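Long-range contacts in periplasmic cell division protein (SufI) (Aquifex aeolicus, PDB 6SYY), which binds four copper ions in a laccase-like multicopper oxidase fold and probably couples the oxidation of its substrates to the reduction of oxygen: residues A[121-126]-A[457-462]; A[396-401]-A[429-434]; A[453-458]-A[491-496]; A[502-507]-A[520-525]. One frame throughout, in Å; residues are numbered along the deposited sequence.

Contact 1: A[121-126]-A[457-462]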
loop_
_atom_site.group_PDB
_atom_site.type_symbol
_atom_site.label_atom_id
_atom_site.label_comp_id
_atom_site.label_asym_id
_atom_site.label_seq_id
_atom_site.Cartn_x
_atom_site.Cartn_y
_atom_site.Cartn_z
ATOM N N GLY A 121 0.951 7.134 2.294
ATOM C CA GLY A 121 0.543 7.883 1.127
ATOM C C GLY A 121 0.061 9.289 1.410
ATOM O O GLY A 121 -0.095 10.072 0.465
ATOM N N PHE A 122 -0.170 9.636 2.675
ATOM C CA PHE A 122 -0.679 10.960 3.011
ATOM C C PHE A 122 0.406 12.023 2.878
ATOM O O PHE A 122 1.573 11.799 3.214
ATOM C CB PHE A 122 -1.230 10.983 4.441
ATOM C CG PHE A 122 -2.616 10.414 4.581
ATOM C CD1 PHE A 122 -3.115 9.502 3.664
ATOM C CD2 PHE A 122 -3.427 10.803 5.635
ATOM C CE1 PHE A 122 -4.393 8.982 3.802
ATOM C CE2 PHE A 122 -4.705 10.286 5.778
ATOM C CZ PHE A 122 -5.188 9.376 4.859
ATOM N N ARG A 123 0.011 13.190 2.379
ATOM C CA ARG A 123 0.768 14.419 2.579
ATOM C C ARG A 123 0.293 15.021 3.895
ATOM O O ARG A 123 -0.823 15.544 3.979
ATOM C CB ARG A 123 0.559 15.391 1.423
ATOM C CG ARG A 123 1.054 14.889 0.090
ATOM C CD ARG A 123 0.474 15.708 -1.052
ATOM N NE ARG A 123 0.960 15.231 -2.339
ATOM C CZ ARG A 123 1.912 15.830 -3.043
ATOM N NH1 ARG A 123 2.468 16.946 -2.588
ATOM N NH2 ARG A 123 2.302 15.319 -4.206
ATOM N N ALA A 124 1.124 14.927 4.926
ATOM C CA ALA A 124 0.757 15.352 6.266
ATOM C C ALA A 124 1.947 16.027 6.931
ATOM O O ALA A 124 3.099 15.764 6.562
ATOM C CB ALA A 124 0.305 14.160 7.121
ATOM N N PRO A 125 1.703 16.911 7.898
ATOM C CA PRO A 125 2.796 17.322 8.785
ATOM C C PRO A 125 3.337 16.089 9.491
ATOM O O PRO A 125 2.580 15.207 9.900
ATOM C CB PRO A 125 2.128 18.300 9.760
ATOM C CG PRO A 125 0.857 18.716 9.087
ATOM C CD PRO A 125 0.423 17.539 8.267
ATOM N N TRP A 126 4.663 16.016 9.608
ATOM C CA TRP A 126 5.278 14.735 9.932
ATOM C C TRP A 126 4.976 14.281 11.353
ATOM O O TRP A 126 5.007 13.076 11.625
ATOM C CB TRP A 126 6.782 14.800 9.689
ATOM C CG TRP A 126 7.554 15.527 10.727
ATOM C CD1 TRP A 126 7.595 16.874 10.930
ATOM C CD2 TRP A 126 8.429 14.947 11.697
ATOM N NE1 TRP A 126 8.438 17.167 11.974
ATOM C CE2 TRP A 126 8.964 15.999 12.460
ATOM C CE3 TRP A 126 8.812 13.634 11.993
ATOM C CZ2 TRP A 126 9.859 15.782 13.501
ATOM C CZ3 TRP A 126 9.700 13.421 13.027
ATOM C CH2 TRP A 126 10.214 14.489 13.770
ATOM N N GLY A 457 5.681 11.731 2.731
ATOM C CA GLY A 457 5.535 13.163 2.523
ATOM C C GLY A 457 5.025 13.621 1.174
ATOM O O GLY A 457 4.278 14.600 1.101
ATOM N N PHE A 458 5.423 12.945 0.095
ATOM C CA PHE A 458 5.036 13.368 -1.245
ATOM C C PHE A 458 4.865 12.158 -2.147
ATOM O O PHE A 458 5.517 11.126 -1.963
ATOM C CB PHE A 458 6.073 14.310 -1.873
ATOM C CG PHE A 458 6.589 15.357 -0.934
ATOM C CD1 PHE A 458 5.956 16.584 -0.829
ATOM C CD2 PHE A 458 7.705 15.112 -0.149
ATOM C CE1 PHE A 458 6.426 17.548 0.043
ATOM C CE2 PHE A 458 8.180 16.071 0.725
ATOM C CZ PHE A 458 7.541 17.292 0.819
ATOM N N GLN A 459 3.985 12.297 -3.128
ATOM C CA GLN A 459 3.977 11.351 -4.225
ATOM C C GLN A 459 5.011 11.772 -5.270
ATOM O O GLN A 459 5.540 12.886 -5.245
ATOM C CB GLN A 459 2.584 11.248 -4.842
ATOM C CG GLN A 459 1.556 10.585 -3.942
ATOM C CD GLN A 459 0.930 11.552 -2.955
ATOM O OE1 GLN A 459 1.041 12.769 -3.104
ATOM N NE2 GLN A 459 0.260 11.013 -1.945
ATOM N N PHE A 460 5.308 10.863 -6.193
ATOM C CA PHE A 460 6.288 11.122 -7.235
ATOM C C PHE A 460 5.803 10.518 -8.544
ATOM O O PHE A 460 4.847 9.738 -8.581
ATOM C CB PHE A 460 7.667 10.558 -6.868
ATOM C CG PHE A 460 7.660 9.087 -6.552
ATOM C CD1 PHE A 460 7.723 8.143 -7.563
ATOM C CD2 PHE A 460 7.598 8.649 -5.239
ATOM C CE1 PHE A 460 7.716 6.789 -7.274
ATOM C CE2 PHE A 460 7.601 7.300 -4.944
ATOM C CZ PHE A 460 7.653 6.367 -5.963
ATOM N N GLN A 461 6.488 10.879 -9.624
ATOM C CA GLN A 461 6.221 10.340 -10.949
ATOM C C GLN A 461 7.458 9.607 -11.444
ATOM O O GLN A 461 8.567 10.150 -11.397
ATOM C CB GLN A 461 5.825 11.447 -11.921
ATOM C CG GLN A 461 4.559 12.172 -11.506
ATOM C CD GLN A 461 4.310 13.408 -12.330
ATOM O OE1 GLN A 461 5.149 13.809 -13.140
ATOM N NE2 GLN A 461 3.153 14.024 -12.131
ATOM N N VAL A 462 7.265 8.369 -11.896
ATOM C CA VAL A 462 8.376 7.548 -12.360
ATOM C C VAL A 462 8.810 8.046 -13.729
ATOM O O VAL A 462 8.005 8.116 -14.665
ATOM C CB VAL A 462 7.986 6.066 -12.408
ATOM C CG1 VAL A 462 9.126 5.244 -12.986
ATOM C CG2 VAL A 462 7.619 5.570 -11.019
#

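Contact 2: A[396-401]-A[429-434]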
loop_
_atom_site.group_PDB
_atom_site.type_symbol
_atom_site.label_atom_id
_atom_site.label_comp_id
_atom_site.label_asym_id
_atom_site.label_seq_id
_atom_site.Cartn_x
_atom_site.Cartn_y
_atom_site.Cartn_z
ATOM N N GLN A 396 19.355 13.401 -6.630
ATOM C CA GLN A 396 19.750 12.731 -5.399
ATOM C C GLN A 396 19.873 11.249 -5.726
ATOM O O GLN A 396 18.863 10.586 -5.989
ATOM C CB GLN A 396 18.726 12.980 -4.290
ATOM C CG GLN A 396 19.307 12.997 -2.895
ATOM C CD GLN A 396 20.331 14.095 -2.710
ATOM O OE1 GLN A 396 19.986 15.273 -2.608
ATOM N NE2 GLN A 396 21.603 13.713 -2.667
ATOM N N ARG A 397 21.099 10.732 -5.738
ATOM C CA ARG A 397 21.327 9.330 -6.066
ATOM C C ARG A 397 21.267 8.491 -4.797
ATOM O O ARG A 397 22.034 8.717 -3.853
ATOM C CB ARG A 397 22.663 9.121 -6.772
ATOM C CG ARG A 397 22.965 7.652 -7.018
ATOM C CD ARG A 397 24.124 7.486 -7.962
ATOM N NE ARG A 397 25.305 8.195 -7.488
ATOM C CZ ARG A 397 26.361 8.459 -8.248
ATOM N NH1 ARG A 397 26.368 8.077 -9.517
ATOM N NH2 ARG A 397 27.402 9.108 -7.743
ATOM N N ILE A 398 20.363 7.519 -4.790
ATOM C CA ILE A 398 20.118 6.644 -3.652
ATOM C C ILE A 398 20.570 5.250 -4.057
ATOM O O ILE A 398 19.894 4.569 -4.838
ATOM C CB ILE A 398 18.638 6.654 -3.242
ATOM C CG1 ILE A 398 18.199 8.070 -2.873
ATOM C CG2 ILE A 398 18.392 5.691 -2.095
ATOM C CD1 ILE A 398 19.029 8.697 -1.785
ATOM N N THR A 399 21.713 4.817 -3.542
ATOM C CA THR A 399 22.279 3.525 -3.900
ATOM C C THR A 399 21.881 2.487 -2.859
ATOM O O THR A 399 22.157 2.655 -1.665
ATOM C CB THR A 399 23.797 3.600 -4.019
ATOM O OG1 THR A 399 24.143 4.520 -5.061
ATOM C CG2 THR A 399 24.355 2.229 -4.346
ATOM N N LEU A 400 21.233 1.421 -3.320
ATOM C CA LEU A 400 20.853 0.300 -2.469
ATOM C C LEU A 400 21.976 -0.728 -2.512
ATOM O O LEU A 400 22.176 -1.398 -3.531
ATOM C CB LEU A 400 19.536 -0.318 -2.930
ATOM C CG LEU A 400 18.406 0.625 -3.342
ATOM C CD1 LEU A 400 17.161 -0.170 -3.718
ATOM C CD2 LEU A 400 18.103 1.624 -2.241
ATOM N N GLY A 401 22.715 -0.851 -1.412
ATOM C CA GLY A 401 23.753 -1.846 -1.287
ATOM C C GLY A 401 23.420 -2.846 -0.196
ATOM O O GLY A 401 22.347 -2.811 0.412
ATOM N N VAL A 429 19.620 13.388 8.842
ATOM C CA VAL A 429 18.897 13.218 7.589
ATOM C C VAL A 429 19.901 12.818 6.520
ATOM O O VAL A 429 21.045 13.288 6.523
ATOM C CB VAL A 429 18.132 14.493 7.168
ATOM C CG1 VAL A 429 17.040 14.818 8.177
ATOM C CG2 VAL A 429 19.087 15.672 7.001
ATOM N N LEU A 430 19.477 11.934 5.614
ATOM C CA LEU A 430 20.350 11.543 4.516
ATOM C C LEU A 430 20.619 12.722 3.591
ATOM O O LEU A 430 21.750 12.920 3.138
ATOM C CB LEU A 430 19.733 10.384 3.738
ATOM C CG LEU A 430 20.644 9.794 2.660
ATOM C CD1 LEU A 430 21.872 9.158 3.299
ATOM C CD2 LEU A 430 19.897 8.792 1.782
ATOM N N PHE A 431 19.589 13.511 3.303
ATOM C CA PHE A 431 19.734 14.704 2.490
ATOM C C PHE A 431 18.650 15.685 2.901
ATOM O O PHE A 431 17.665 15.319 3.550
ATOM C CB PHE A 431 19.651 14.391 0.986
ATOM C CG PHE A 431 18.324 13.839 0.552
ATOM C CD1 PHE A 431 18.083 12.476 0.585
ATOM C CD2 PHE A 431 17.317 14.681 0.111
ATOM C CE1 PHE A 431 16.864 11.964 0.193
ATOM C CE2 PHE A 431 16.093 14.175 -0.280
ATOM C CZ PHE A 431 15.868 12.814 -0.241
ATOM N N GLU A 432 18.840 16.940 2.511
ATOM C CA GLU A 432 17.951 18.025 2.888
ATOM C C GLU A 432 17.588 18.826 1.649
ATOM O O GLU A 432 18.428 19.039 0.772
ATOM C CB GLU A 432 18.614 18.923 3.938
ATOM C CG GLU A 432 17.771 20.085 4.417
ATOM C CD GLU A 432 18.446 20.851 5.536
ATOM O OE1 GLU A 432 19.399 20.308 6.133
ATOM O OE2 GLU A 432 18.030 21.992 5.817
ATOM N N GLN A 433 16.331 19.261 1.577
ATOM C CA GLN A 433 15.840 20.063 0.467
ATOM C C GLN A 433 15.082 21.271 1.005
ATOM O O GLN A 433 14.603 21.278 2.142
ATOM C CB GLN A 433 14.925 19.246 -0.464
ATOM C CG GLN A 433 15.558 17.981 -1.020
ATOM C CD GLN A 433 16.713 18.267 -1.961
ATOM O OE1 GLN A 433 16.866 19.383 -2.459
ATOM N NE2 GLN A 433 17.535 17.254 -2.209
ATOM N N ASN A 434 14.986 22.302 0.176
ATOM C CA ASN A 434 14.151 23.448 0.488
ATOM C C ASN A 434 12.732 23.199 0.002
ATOM O O ASN A 434 12.510 22.478 -0.975
ATOM C CB ASN A 434 14.705 24.718 -0.153
ATOM C CG ASN A 434 15.927 25.237 0.558
ATOM O OD1 ASN A 434 16.024 25.152 1.781
ATOM N ND2 ASN A 434 16.872 25.778 -0.203
#

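Contact 3: A[453-458]-A[491-496]. With CU (copper (II) ion), chain C.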
loop_
_atom_site.group_PDB
_atom_site.type_symbol
_atom_site.label_atom_id
_atom_site.label_comp_id
_atom_site.label_asym_id
_atom_site.label_seq_id
_atom_site.Cartn_x
_atom_site.Cartn_y
_atom_site.Cartn_z
ATOM N N MET A 453 10.712 0.734 -3.063
ATOM C CA MET A 453 11.178 1.888 -2.304
ATOM C C MET A 453 10.056 2.902 -2.129
ATOM O O MET A 453 9.406 3.300 -3.101
ATOM C CB MET A 453 12.380 2.533 -2.994
ATOM C CG MET A 453 13.606 1.634 -3.058
ATOM S SD MET A 453 14.167 1.109 -1.423
ATOM C CE MET A 453 14.465 2.694 -0.636
ATOM N N HIS A 454 9.846 3.324 -0.888
ATOM C CA HIS A 454 8.760 4.218 -0.518
ATOM C C HIS A 454 9.336 5.462 0.143
ATOM O O HIS A 454 10.255 5.369 0.965
ATOM C CB HIS A 454 7.779 3.493 0.419
ATOM C CG HIS A 454 6.709 4.369 0.990
ATOM N ND1 HIS A 454 5.824 5.076 0.205
ATOM C CD2 HIS A 454 6.368 4.635 2.275
ATOM C CE1 HIS A 454 4.993 5.751 0.980
ATOM N NE2 HIS A 454 5.301 5.501 2.240
ATOM N N ILE A 455 8.822 6.629 -0.236
ATOM C CA ILE A 455 9.124 7.880 0.451
ATOM C C ILE A 455 7.843 8.382 1.097
ATOM O O ILE A 455 6.750 8.228 0.539
ATOM C CB ILE A 455 9.717 8.955 -0.485
ATOM C CG1 ILE A 455 8.753 9.279 -1.628
ATOM C CG2 ILE A 455 11.064 8.521 -1.031
ATOM C CD1 ILE A 455 9.195 10.453 -2.470
ATOM N N HIS A 456 7.977 8.959 2.283
ATOM C CA HIS A 456 6.873 9.638 2.936
ATOM C C HIS A 456 6.815 11.092 2.475
ATOM O O HIS A 456 7.767 11.624 1.901
ATOM C CB HIS A 456 7.019 9.573 4.460
ATOM C CG HIS A 456 6.937 8.186 5.021
ATOM N ND1 HIS A 456 6.631 7.938 6.343
ATOM C CD2 HIS A 456 7.127 6.975 4.447
ATOM C CE1 HIS A 456 6.633 6.634 6.556
ATOM N NE2 HIS A 456 6.931 6.027 5.422
ATOM N N GLY A 457 5.681 11.731 2.731
ATOM C CA GLY A 457 5.535 13.163 2.523
ATOM C C GLY A 457 5.025 13.621 1.174
ATOM O O GLY A 457 4.278 14.600 1.101
ATOM N N PHE A 458 5.423 12.945 0.095
ATOM C CA PHE A 458 5.036 13.368 -1.245
ATOM C C PHE A 458 4.865 12.158 -2.147
ATOM O O PHE A 458 5.517 11.126 -1.963
ATOM C CB PHE A 458 6.073 14.310 -1.873
ATOM C CG PHE A 458 6.589 15.357 -0.934
ATOM C CD1 PHE A 458 5.956 16.584 -0.829
ATOM C CD2 PHE A 458 7.705 15.112 -0.149
ATOM C CE1 PHE A 458 6.426 17.548 0.043
ATOM C CE2 PHE A 458 8.180 16.071 0.725
ATOM C CZ PHE A 458 7.541 17.292 0.819
ATOM N N ILE A 491 12.939 8.783 -10.516
ATOM C CA ILE A 491 11.641 9.349 -10.178
ATOM C C ILE A 491 11.806 10.846 -9.957
ATOM O O ILE A 491 12.904 11.346 -9.701
ATOM C CB ILE A 491 11.011 8.685 -8.935
ATOM C CG1 ILE A 491 11.859 8.958 -7.688
ATOM C CG2 ILE A 491 10.841 7.186 -9.149
ATOM C CD1 ILE A 491 11.252 8.409 -6.420
ATOM N N ALA A 492 10.689 11.565 -10.056
ATOM C CA ALA A 492 10.658 13.010 -9.872
ATOM C C ALA A 492 9.732 13.349 -8.714
ATOM O O ALA A 492 8.592 12.876 -8.674
ATOM C CB ALA A 492 10.187 13.720 -11.143
ATOM N N VAL A 493 10.216 14.170 -7.784
ATOM C CA VAL A 493 9.457 14.561 -6.599
ATOM C C VAL A 493 9.392 16.081 -6.545
ATOM O O VAL A 493 10.432 16.752 -6.527
ATOM C CB VAL A 493 10.078 14.011 -5.305
ATOM C CG1 VAL A 493 9.028 13.951 -4.199
ATOM C CG2 VAL A 493 10.705 12.647 -5.542
ATOM N N ASP A 494 8.176 16.621 -6.519
ATOM C CA ASP A 494 7.964 18.039 -6.239
ATOM C C ASP A 494 7.745 18.164 -4.738
ATOM O O ASP A 494 6.660 17.872 -4.228
ATOM C CB ASP A 494 6.782 18.587 -7.030
ATOM C CG ASP A 494 6.525 20.066 -6.757
ATOM O OD1 ASP A 494 7.283 20.684 -5.975
ATOM O OD2 ASP A 494 5.560 20.615 -7.329
ATOM N N MET A 495 8.778 18.605 -4.027
ATOM C CA MET A 495 8.746 18.641 -2.566
ATOM C C MET A 495 8.224 19.992 -2.070
ATOM O O MET A 495 8.915 20.769 -1.411
ATOM C CB MET A 495 10.126 18.322 -2.004
ATOM C CG MET A 495 10.599 16.912 -2.340
ATOM S SD MET A 495 12.100 16.417 -1.468
ATOM C CE MET A 495 12.202 14.694 -1.945
ATOM N N SER A 496 6.963 20.254 -2.404
ATOM C CA SER A 496 6.259 21.460 -1.992
ATOM C C SER A 496 5.222 21.096 -0.934
ATOM O O SER A 496 4.391 20.208 -1.155
ATOM C CB SER A 496 5.599 22.132 -3.200
ATOM O OG SER A 496 5.125 23.427 -2.881
HETATM CU CU CU C . 6.770 4.038 5.914
#

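Contact 4: A[502-507]-A[520-525]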
loop_
_atom_site.group_PDB
_atom_site.type_symbol
_atom_site.label_atom_id
_atom_site.label_comp_id
_atom_site.label_asym_id
_atom_site.label_seq_id
_atom_site.Cartn_x
_atom_site.Cartn_y
_atom_site.Cartn_z
ATOM N N HIS A 502 9.789 22.916 9.179
ATOM C CA HIS A 502 10.505 21.897 8.430
ATOM C C HIS A 502 9.895 20.524 8.705
ATOM O O HIS A 502 9.231 20.302 9.722
ATOM C CB HIS A 502 11.992 21.904 8.789
ATOM C CG HIS A 502 12.279 21.459 10.188
ATOM N ND1 HIS A 502 12.299 22.329 11.258
ATOM C CD2 HIS A 502 12.566 20.236 10.693
ATOM C CE1 HIS A 502 12.583 21.659 12.362
ATOM N NE2 HIS A 502 12.751 20.387 12.046
ATOM N N GLN A 503 10.128 19.598 7.780
ATOM C CA GLN A 503 9.504 18.282 7.809
ATOM C C GLN A 503 10.568 17.196 7.816
ATOM O O GLN A 503 11.579 17.299 7.116
ATOM C CB GLN A 503 8.576 18.089 6.604
ATOM C CG GLN A 503 7.448 19.096 6.536
ATOM C CD GLN A 503 6.503 18.971 7.709
ATOM O OE1 GLN A 503 6.062 17.874 8.050
ATOM N NE2 GLN A 503 6.198 20.097 8.347
ATOM N N ILE A 504 10.330 16.155 8.605
ATOM C CA ILE A 504 11.200 14.986 8.663
ATOM C C ILE A 504 10.414 13.812 8.102
ATOM O O ILE A 504 9.451 13.344 8.721
ATOM C CB ILE A 504 11.684 14.697 10.088
ATOM C CG1 ILE A 504 12.419 15.915 10.646
ATOM C CG2 ILE A 504 12.573 13.468 10.094
ATOM C CD1 ILE A 504 13.561 16.398 9.765
ATOM N N TYR A 505 10.823 13.333 6.935
ATOM C CA TYR A 505 10.114 12.271 6.247
ATOM C C TYR A 505 11.026 11.064 6.085
ATOM O O TYR A 505 12.247 11.195 5.989
ATOM C CB TYR A 505 9.606 12.748 4.887
ATOM C CG TYR A 505 8.461 13.731 4.981
ATOM C CD1 TYR A 505 7.387 13.493 5.834
ATOM C CD2 TYR A 505 8.453 14.897 4.223
ATOM C CE1 TYR A 505 6.333 14.383 5.924
ATOM C CE2 TYR A 505 7.405 15.795 4.308
ATOM C CZ TYR A 505 6.350 15.534 5.161
ATOM O OH TYR A 505 5.302 16.425 5.250
ATOM N N LEU A 506 10.420 9.883 6.072
ATOM C CA LEU A 506 11.161 8.644 5.913
ATOM C C LEU A 506 11.385 8.324 4.442
ATOM O O LEU A 506 10.605 8.719 3.568
ATOM C CB LEU A 506 10.421 7.485 6.573
ATOM C CG LEU A 506 10.352 7.513 8.094
ATOM C CD1 LEU A 506 9.527 6.345 8.577
ATOM C CD2 LEU A 506 11.751 7.462 8.675
ATOM N N LEU A 507 12.477 7.614 4.178
ATOM C CA LEU A 507 12.715 6.941 2.905
ATOM C C LEU A 507 13.189 5.539 3.246
ATOM O O LEU A 507 14.184 5.381 3.962
ATOM C CB LEU A 507 13.745 7.689 2.052
ATOM C CG LEU A 507 14.122 7.153 0.666
ATOM C CD1 LEU A 507 14.626 8.285 -0.212
ATOM C CD2 LEU A 507 15.184 6.069 0.748
ATOM N N MET A 520 16.147 2.104 6.117
ATOM C CA MET A 520 15.271 3.241 6.366
ATOM C C MET A 520 16.129 4.418 6.806
ATOM O O MET A 520 17.033 4.248 7.629
ATOM C CB MET A 520 14.237 2.870 7.441
ATOM C CG MET A 520 13.486 4.016 8.068
ATOM S SD MET A 520 12.267 3.398 9.250
ATOM C CE MET A 520 13.216 2.165 10.138
ATOM N N VAL A 521 15.866 5.597 6.239
ATOM C CA VAL A 521 16.563 6.827 6.605
ATOM C C VAL A 521 15.549 7.962 6.681
ATOM O O VAL A 521 14.412 7.843 6.224
ATOM C CB VAL A 521 17.685 7.203 5.608
ATOM C CG1 VAL A 521 18.805 6.182 5.632
ATOM C CG2 VAL A 521 17.118 7.361 4.205
ATOM N N ASN A 522 15.981 9.074 7.269
ATOM C CA ASN A 522 15.233 10.320 7.211
ATOM C C ASN A 522 15.750 11.173 6.062
ATOM O O ASN A 522 16.920 11.096 5.680
ATOM C CB ASN A 522 15.366 11.128 8.507
ATOM C CG ASN A 522 14.830 10.404 9.729
ATOM O OD1 ASN A 522 13.797 9.741 9.681
ATOM N ND2 ASN A 522 15.533 10.549 10.845
ATOM N N TYR A 523 14.865 11.999 5.515
ATOM C CA TYR A 523 15.277 13.165 4.753
ATOM C C TYR A 523 14.462 14.350 5.253
ATOM O O TYR A 523 13.460 14.186 5.954
ATOM C CB TYR A 523 15.131 12.967 3.229
ATOM C CG TYR A 523 13.717 12.994 2.703
ATOM C CD1 TYR A 523 13.191 14.146 2.134
ATOM C CD2 TYR A 523 12.909 11.865 2.760
ATOM C CE1 TYR A 523 11.895 14.180 1.644
ATOM C CE2 TYR A 523 11.611 11.886 2.269
ATOM C CZ TYR A 523 11.110 13.048 1.713
ATOM O OH TYR A 523 9.826 13.087 1.217
ATOM N N ARG A 524 14.921 15.550 4.915
ATOM C CA ARG A 524 14.368 16.772 5.481
ATOM C C ARG A 524 13.930 17.711 4.369
ATOM O O ARG A 524 14.621 17.851 3.357
ATOM C CB ARG A 524 15.395 17.467 6.380
ATOM C CG ARG A 524 14.883 18.693 7.111
ATOM C CD ARG A 524 16.027 19.360 7.872
ATOM N NE ARG A 524 15.693 20.710 8.317
ATOM C CZ ARG A 524 15.622 21.082 9.590
ATOM N NH1 ARG A 524 15.869 20.205 10.554
ATOM N NH2 ARG A 524 15.311 22.335 9.898
ATOM N N VAL A 525 12.776 18.346 4.559
ATOM C CA VAL A 525 12.317 19.431 3.697
ATOM C C VAL A 525 12.036 20.632 4.587
ATOM O O VAL A 525 11.222 20.539 5.514
ATOM C CB VAL A 525 11.063 19.060 2.888
ATOM C CG1 VAL A 525 10.732 20.179 1.905
ATOM C CG2 VAL A 525 11.256 17.732 2.170
#

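Contact 1: A[121-126]-A[457-462]
Arg123 reaches past the carbonyl of Gly457 to the side-chain amide of Gln459, and these three residues account for most of the buried surface. CG of Arg123 lies anti to its own carbonyl carbon (chi1 -63°), where it rests 3.4 Å from Gly457 O, and the chain then runs extended to NE. NE donates to Gln459 OE1 at 2.6 Å, in the plane of the amide carbonyl but tilted from the guanidinium plane. A second, weak bond joins Arg123 NH2 to the same oxygen at 3.1 Å, so one acceptor faces two donors of a single guanidinium. The guanidinium stands nearly perpendicular to the ring of Phe458, the planes 82° apart, and NH1 approaches the edge of that ring, 3.9 Å from CD1. Over one guanidinium face sits Phe458 CB. The positive phi of Gly457 would jam any CB against the preceding carbonyl.

Each segment opens on the glycine of a His-X-His-Gly motif whose two histidines bind copper, one within the first cupredoxin domain and the other within the third, as in other multicopper oxidases, where the trinuclear site lies between these domains. Asp151 serves both sides, taking Arg123 N on one carboxylate oxygen and Gln459 NE2 on the other. The chemistry implies a fixed amide: with OE1 receiving from arginine and NE2 giving to aspartate, the Gln459 side chain is set in one orientation, and the neutral amide links the guanidinium to the carboxylate of Asp151, its dipole probably favourable to both charges.

Contact 2: A[396-401]-A[429-434]
Gln396 lies against the ring of Phe431, its CB directed toward segment 429-434. From CB the chain bends at chi2 (61°), which swings CD over the root of the phenyl group. CG makes the principal contact, a CH-pi interaction over the ring face, 3.8 Å from the Phe431 centroid and 16° off the normal. CD comes next, 3.8 Å from Phe431 CG. At the tip, OE1 passes Phe431 CB at 3.7 Å. The terminal amide lies nearly flush with the aromatic group, the two planes 19° apart, and the two side chains run antiparallel past one another.

Beside this pair, Ile398 CD1 meets Leu430 CD2 at 3.7 Å, their chains crossing at a slant, and the same methyl approaches Phe431 CE1 from an oblique direction. The two segments belong to facing sheets of the third cupredoxin domain: strand 394-402 lies in one, and strand 432-433 forms an outer strand of the other. On the far side of the Phe431 ring, Tyr523 meets it with its plane almost parallel. The chemistry implied is that of a polar residue at a sandwich margin, where glutamine contributes a methylene and the flat surface of its amide to a largely apolar junction.

Contact 3: A[453-458]-A[491-496]
The ring of Phe458 takes the backbone of Met495 over one face, with Met495 CA 3.8 Å from its centroid in a CH-pi contact 17° off the normal. Strands 451-455 and 488-495 lie in opposite sheets of the third cupredoxin domain, a beta sandwich, and this contact bridges its interior. Met495, the centre of an inverse gamma turn, sends its side chain across Phe458 at about a right angle; CB and CG both come within about 4.0 Å of CE2. SD stands farther off, 5.2 Å from the centroid, as an oblique Met-aromatic contact. Ser496 O reaches the ring edge in its plane, 3.6 Å from Phe458 CE1.

Deeper in the sandwich, Ile455 and Val493 meet tip to tip, CD1 to CG1 at 3.9 Å, and the same Val493 methyl touches Phe458 CB. An alanine in place of Phe458 would keep that CB contact but would probably open a gap beside Met495 and leave its chain freer to turn. Tyr523 and Val525 of strand 520-525 also pack on both Phe458 and Met495. The other side of segment 453-458 serves the trinuclear site: His454 binds one copper with His118, and His456 shares another with His161 and His508, its NE2 2.1 Å from the metal.

Contact 4: A[502-507]-A[520-525]
His502 and Arg524 lie face to face, the guanidinium flat on the imidazole with centres 3.6 Å apart and planes at 9°. Arg524 runs extended to NE, while CG of His502 stands between its backbone N and carbonyl carbon (chi1 68°), which sets CG beside the guanidinium, 3.2 Å from Arg524 NH2. Both groups have further partners: His502 NE2 bonds to Asn425 O, Arg524 NH1 to Asn426 OD1 and Arg524 NE to Asn526 OD1. An alanine in place of His502 would probably strip one guanidinium face of its stacking partner and take from Asn425 O the imidazole nitrogen bonded to it.

Strands 503-507 and 520-525 form an antiparallel pair in one sheet of the third cupredoxin domain, and the first runs on to His508 and Cys509, both copper ligands. Gln503 with Val525, Tyr505 with Tyr523 and Leu507 with Val521 are hydrogen-bonded pairs, six backbone bonds in all.

The two tyrosines share a face of the sheet but meet obliquely, ring planes at 50°; Tyr523 CE2 lies 3.4 Å from Tyr505 CB. Their hydroxyls part company, Tyr505 OH bonding to Ala124 O and Tyr523 OH to His456 O. On the other face Leu506 and Asn522 run alongside each other in the same direction, Leu506 CD2 3.2 Å from Asn522 OD1. That OD1 bonds to His131 NE2, whereas ND2 bonds to Tyr133 OH and Lys428 O.

From the N terminus, the chain first reaches 121-126, whose partner arrives only at 457-462, so contact 1 closes a loop of 330 residues and joins the first and third cupredoxin domains. Contact 2 falls wholly within that span, closing 27 residues between the two sheets of the third domain. Contact 3 opens on 453-458, before contact 1 has closed, and shares Gly457 and Phe458 with it; the two therefore overlap along the chain, and contact 3 again bridges the sheets. Contact 4 follows in series, pairing neighbouring strands across 12 residues. Its strand 520-525 adjoins 432-433 of contact 2, while 503-509 adjoins 451-455 of contact 3.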